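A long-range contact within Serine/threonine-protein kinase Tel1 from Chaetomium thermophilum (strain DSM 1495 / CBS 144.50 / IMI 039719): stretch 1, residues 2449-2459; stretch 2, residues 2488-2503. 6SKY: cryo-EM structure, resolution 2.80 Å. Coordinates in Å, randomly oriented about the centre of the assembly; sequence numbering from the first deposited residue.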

# COMPACT_ATOMS: atom_id res chain seq x y z
N LEU A 2449 22.96 6.71 -41.78
CA LEU A 2449 22.65 5.33 -41.46
C LEU A 2449 23.66 4.37 -42.08
O LEU A 2449 24.08 3.41 -41.44
CB LEU A 2449 21.24 5.00 -41.94
CG LEU A 2449 20.67 3.67 -41.49
CD1 LEU A 2449 20.78 3.55 -40.00
CD2 LEU A 2449 19.24 3.59 -41.91
N ILE A 2450 24.07 4.63 -43.32
CA ILE A 2450 25.04 3.76 -43.98
C ILE A 2450 26.40 3.86 -43.30
O ILE A 2450 27.10 2.86 -43.14
CB ILE A 2450 25.10 4.09 -45.47
CG1 ILE A 2450 23.91 3.45 -46.18
CG2 ILE A 2450 26.40 3.63 -46.08
CD1 ILE A 2450 23.78 3.83 -47.62
N ASP A 2451 26.77 5.06 -42.87
CA ASP A 2451 28.05 5.22 -42.19
C ASP A 2451 28.03 4.55 -40.82
O ASP A 2451 29.02 3.93 -40.42
CB ASP A 2451 28.38 6.70 -42.05
CG ASP A 2451 29.77 6.94 -41.54
OD1 ASP A 2451 30.72 6.37 -42.12
OD2 ASP A 2451 29.93 7.71 -40.57
N LEU A 2452 26.91 4.63 -40.11
CA LEU A 2452 26.81 3.95 -38.82
C LEU A 2452 26.88 2.44 -38.99
O LEU A 2452 27.58 1.76 -38.23
CB LEU A 2452 25.52 4.35 -38.12
CG LEU A 2452 25.19 3.65 -36.81
CD1 LEU A 2452 26.09 4.15 -35.72
CD2 LEU A 2452 23.76 3.87 -36.45
N VAL A 2453 26.16 1.89 -39.97
CA VAL A 2453 26.20 0.45 -40.20
C VAL A 2453 27.60 0.01 -40.59
O VAL A 2453 28.09 -1.03 -40.13
CB VAL A 2453 25.15 0.06 -41.26
CG1 VAL A 2453 25.39 -1.34 -41.74
CG2 VAL A 2453 23.77 0.17 -40.69
N TYR A 2454 28.27 0.79 -41.43
CA TYR A 2454 29.64 0.50 -41.82
C TYR A 2454 30.56 0.45 -40.61
O TYR A 2454 31.36 -0.48 -40.45
CB TYR A 2454 30.10 1.54 -42.82
CG TYR A 2454 31.52 1.38 -43.29
CD1 TYR A 2454 31.83 0.51 -44.31
CD2 TYR A 2454 32.53 2.12 -42.73
CE1 TYR A 2454 33.12 0.37 -44.73
CE2 TYR A 2454 33.82 1.99 -43.15
CZ TYR A 2454 34.11 1.11 -44.15
OH TYR A 2454 35.40 0.97 -44.58
N ARG A 2455 30.48 1.46 -39.74
CA ARG A 2455 31.35 1.49 -38.57
C ARG A 2455 31.06 0.35 -37.60
O ARG A 2455 31.98 -0.18 -36.98
CB ARG A 2455 31.24 2.83 -37.87
CG ARG A 2455 31.86 3.95 -38.66
CD ARG A 2455 31.92 5.23 -37.87
NE ARG A 2455 30.60 5.75 -37.55
CZ ARG A 2455 30.11 5.82 -36.32
NH1 ARG A 2455 28.90 6.30 -36.12
NH2 ARG A 2455 30.84 5.43 -35.29
N ILE A 2456 29.79 -0.05 -37.46
CA ILE A 2456 29.50 -1.20 -36.62
C ILE A 2456 30.11 -2.46 -37.20
O ILE A 2456 30.71 -3.26 -36.48
CB ILE A 2456 27.98 -1.37 -36.43
CG1 ILE A 2456 27.40 -0.19 -35.68
CG2 ILE A 2456 27.71 -2.64 -35.67
CD1 ILE A 2456 25.91 -0.20 -35.66
N CYS A 2457 29.98 -2.66 -38.51
CA CYS A 2457 30.55 -3.86 -39.12
C CYS A 2457 32.07 -3.85 -39.10
O CYS A 2457 32.68 -4.91 -39.19
CB CYS A 2457 30.06 -4.02 -40.55
SG CYS A 2457 28.30 -4.24 -40.68
N VAL A 2458 32.70 -2.68 -39.00
CA VAL A 2458 34.15 -2.64 -38.94
C VAL A 2458 34.65 -2.89 -37.51
O VAL A 2458 35.63 -3.61 -37.31
CB VAL A 2458 34.68 -1.32 -39.50
CG1 VAL A 2458 36.14 -1.18 -39.23
CG2 VAL A 2458 34.44 -1.26 -40.96
N ASP A 2459 34.00 -2.31 -36.51
CA ASP A 2459 34.47 -2.52 -35.14
C ASP A 2459 34.11 -3.90 -34.62
O ASP A 2459 34.92 -4.53 -33.94
CB ASP A 2459 33.90 -1.45 -34.21
CG ASP A 2459 34.45 -0.09 -34.49
OD1 ASP A 2459 35.21 0.06 -35.47
OD2 ASP A 2459 34.12 0.85 -33.75
N ARG A 2488 20.68 -2.88 -52.98
CA ARG A 2488 21.75 -2.08 -53.58
C ARG A 2488 22.61 -1.41 -52.52
O ARG A 2488 23.84 -1.38 -52.63
CB ARG A 2488 21.15 -1.05 -54.52
CG ARG A 2488 20.62 -1.63 -55.80
CD ARG A 2488 20.20 -0.55 -56.76
NE ARG A 2488 19.07 0.22 -56.25
CZ ARG A 2488 18.62 1.35 -56.80
NH1 ARG A 2488 19.22 1.84 -57.87
NH2 ARG A 2488 17.59 1.98 -56.27
N ALA A 2489 21.98 -0.86 -51.48
CA ALA A 2489 22.74 -0.20 -50.42
C ALA A 2489 23.61 -1.19 -49.67
O ALA A 2489 24.78 -0.91 -49.39
CB ALA A 2489 21.80 0.52 -49.47
N THR A 2490 23.06 -2.35 -49.33
CA THR A 2490 23.87 -3.35 -48.65
C THR A 2490 24.99 -3.85 -49.54
O THR A 2490 26.08 -4.17 -49.05
CB THR A 2490 23.00 -4.49 -48.16
OG1 THR A 2490 21.77 -3.97 -47.67
CG2 THR A 2490 23.68 -5.22 -47.04
N ASP A 2491 24.77 -3.90 -50.86
CA ASP A 2491 25.84 -4.30 -51.76
C ASP A 2491 26.96 -3.27 -51.77
O ASP A 2491 28.14 -3.64 -51.82
CB ASP A 2491 25.29 -4.50 -53.17
CG ASP A 2491 25.71 -5.81 -53.78
OD1 ASP A 2491 26.61 -6.46 -53.21
OD2 ASP A 2491 25.15 -6.19 -54.82
N LYS A 2492 26.62 -1.98 -51.74
CA LYS A 2492 27.67 -0.96 -51.66
C LYS A 2492 28.46 -1.07 -50.37
O LYS A 2492 29.69 -0.95 -50.37
CB LYS A 2492 27.07 0.43 -51.80
CG LYS A 2492 26.35 0.66 -53.11
CD LYS A 2492 25.63 1.98 -53.11
CE LYS A 2492 24.60 2.02 -54.22
NZ LYS A 2492 23.89 3.32 -54.27
N ILE A 2493 27.77 -1.31 -49.25
CA ILE A 2493 28.47 -1.47 -47.98
C ILE A 2493 29.37 -2.70 -48.01
O ILE A 2493 30.47 -2.69 -47.44
CB ILE A 2493 27.48 -1.53 -46.80
CG1 ILE A 2493 26.78 -0.20 -46.61
CG2 ILE A 2493 28.20 -1.88 -45.52
CD1 ILE A 2493 25.91 -0.18 -45.41
N ALA A 2494 28.93 -3.77 -48.66
CA ALA A 2494 29.76 -4.97 -48.75
C ALA A 2494 31.01 -4.71 -49.59
O ALA A 2494 32.11 -5.15 -49.23
CB ALA A 2494 28.96 -6.12 -49.34
N LYS A 2495 30.85 -4.03 -50.73
CA LYS A 2495 32.00 -3.67 -51.54
C LYS A 2495 32.97 -2.81 -50.76
O LYS A 2495 34.19 -2.94 -50.91
CB LYS A 2495 31.55 -2.94 -52.80
CG LYS A 2495 30.70 -3.76 -53.74
CD LYS A 2495 29.96 -2.85 -54.70
CE LYS A 2495 28.89 -3.60 -55.47
NZ LYS A 2495 27.89 -2.68 -56.07
N ALA A 2496 32.46 -1.91 -49.92
CA ALA A 2496 33.35 -1.07 -49.13
C ALA A 2496 34.02 -1.85 -48.01
O ALA A 2496 35.16 -1.57 -47.66
CB ALA A 2496 32.59 0.12 -48.56
N LEU A 2497 33.32 -2.84 -47.44
CA LEU A 2497 33.92 -3.67 -46.41
C LEU A 2497 35.07 -4.49 -46.96
O LEU A 2497 36.08 -4.69 -46.28
CB LEU A 2497 32.88 -4.61 -45.80
CG LEU A 2497 32.00 -4.09 -44.67
CD1 LEU A 2497 31.18 -5.22 -44.15
CD2 LEU A 2497 32.85 -3.50 -43.58
N SER A 2498 34.93 -4.99 -48.18
CA SER A 2498 36.06 -5.71 -48.77
C SER A 2498 37.02 -4.73 -49.42
O SER A 2498 37.43 -4.93 -50.57
CB SER A 2498 35.59 -6.74 -49.79
OG SER A 2498 34.94 -6.10 -50.88
N LYS A 2499 37.37 -3.67 -48.71
CA LYS A 2499 38.35 -2.71 -49.19
C LYS A 2499 39.25 -2.14 -48.11
O LYS A 2499 40.25 -1.51 -48.46
CB LYS A 2499 37.66 -1.55 -49.92
CG LYS A 2499 37.62 -1.68 -51.43
CD LYS A 2499 37.10 -0.40 -52.05
CE LYS A 2499 37.38 -0.35 -53.53
NZ LYS A 2499 36.98 0.96 -54.13
N ASN A 2500 38.93 -2.29 -46.83
CA ASN A 2500 39.67 -1.62 -45.78
C ASN A 2500 40.48 -2.63 -44.98
O ASN A 2500 40.22 -3.83 -44.99
CB ASN A 2500 38.74 -0.82 -44.87
CG ASN A 2500 37.95 -1.68 -43.92
OD1 ASN A 2500 37.65 -2.83 -44.20
ND2 ASN A 2500 37.58 -1.10 -42.79
N ASN A 2501 41.48 -2.11 -44.27
CA ASN A 2501 42.54 -2.94 -43.73
C ASN A 2501 42.15 -3.66 -42.45
O ASN A 2501 42.68 -4.73 -42.17
CB ASN A 2501 43.79 -2.09 -43.49
CG ASN A 2501 44.08 -1.17 -44.65
OD1 ASN A 2501 44.27 0.03 -44.47
ND2 ASN A 2501 44.10 -1.73 -45.85
N LYS A 2502 41.25 -3.08 -41.66
CA LYS A 2502 40.85 -3.72 -40.42
C LYS A 2502 40.10 -5.01 -40.69
O LYS A 2502 40.40 -6.05 -40.09
CB LYS A 2502 40.00 -2.78 -39.58
CG LYS A 2502 40.66 -1.46 -39.29
CD LYS A 2502 39.91 -0.72 -38.21
CE LYS A 2502 40.61 0.57 -37.82
NZ LYS A 2502 39.89 1.25 -36.71
N VAL A 2503 39.12 -4.97 -41.58
CA VAL A 2503 38.34 -6.14 -41.92
C VAL A 2503 38.55 -6.46 -43.39
O VAL A 2503 37.77 -6.05 -44.25
CB VAL A 2503 36.85 -5.91 -41.60
CG1 VAL A 2503 36.05 -7.14 -41.93
CG2 VAL A 2503 36.67 -5.58 -40.14

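Residues 2449-2459 are helical throughout, with phi/psi values near -65/-40 and successive i to i+4 bonds such as Tyr2454 N to Ile2450 O at 2.9 Å. The second stretch is helical from 2488 to 2497; its last regular bond of this kind runs from Ser2498 N to Ala2494 O at 3.0 Å. Ser2498 itself, at phi/psi -85/48, is the first residue to leave helical geometry, and its OG donates to Lys2495 O at 3.2 Å, tying the side chain back to the final turn. The two helix axes approach to 10.7 Å, and their N-to-C directions differ by 43°. At that spacing side chains, rather than main chains, fill most of the gap. The backbones come nearest at two places: Tyr2454 CA lies 6.6 Å from Ile2493 CA, and Val2458 CA lies 6.2 Å from Val2503 CA, the second being a helix-to-loop approach.

Ile2493 points toward the first helix and contacts two of its residues. Its CG1 is 3.9 Å from Ile2450 CG2, and its CD1 reaches Val2453 CG1, also at 3.9 Å. The end of the Ile2493 side chain, in its m, t rotamer, sits against both residues, since CD1 is also 3.9 Å from Ile2450 CG2. Ile2450 extends the apolar contact by a further turn of the second helix, its CD1 lying 4.3 Å from Ala2489 CB.

Tyr2454 has the largest area covered by the opposing stretch, 90 Å². Its CA-to-CB bond points sideways, yet with chi1 at 179° the end of the side chain comes nearer to the second stretch. Ring atom CE1 lies 3.9 Å from Ala2496 CB and 4.0 Å from Leu2497 CD2, both approaching the ring obliquely. Leu2497 likewise starts sideways and turns inward at its end, and its methyls reach two further residues: CD1 is 4.0 Å from Cys2457 CB, with CD2 little farther from the same atom at 4.2 Å, and CD2 is 3.8 Å from Val2458 CG2.

Beyond the second helix, the loop continues the packing around Val2458. The CG1 of this valine is 3.9 Å from Lys2502 CD, so the aliphatic part of the lysine supplies the contact. Val2503 instead meets the main chain, its CG2 lying 3.6 Å from Val2458 O and 4.2 Å from Cys2457 O. Asn2500 also points toward the first helix, but the orientation of its amide is uncertain, leaving its polar pairing with Tyr2454 open. No clear hydrogen bond crosses between the stretches; the 558 Å² buried, both sides summed, is accompanied mainly by apolar contacts.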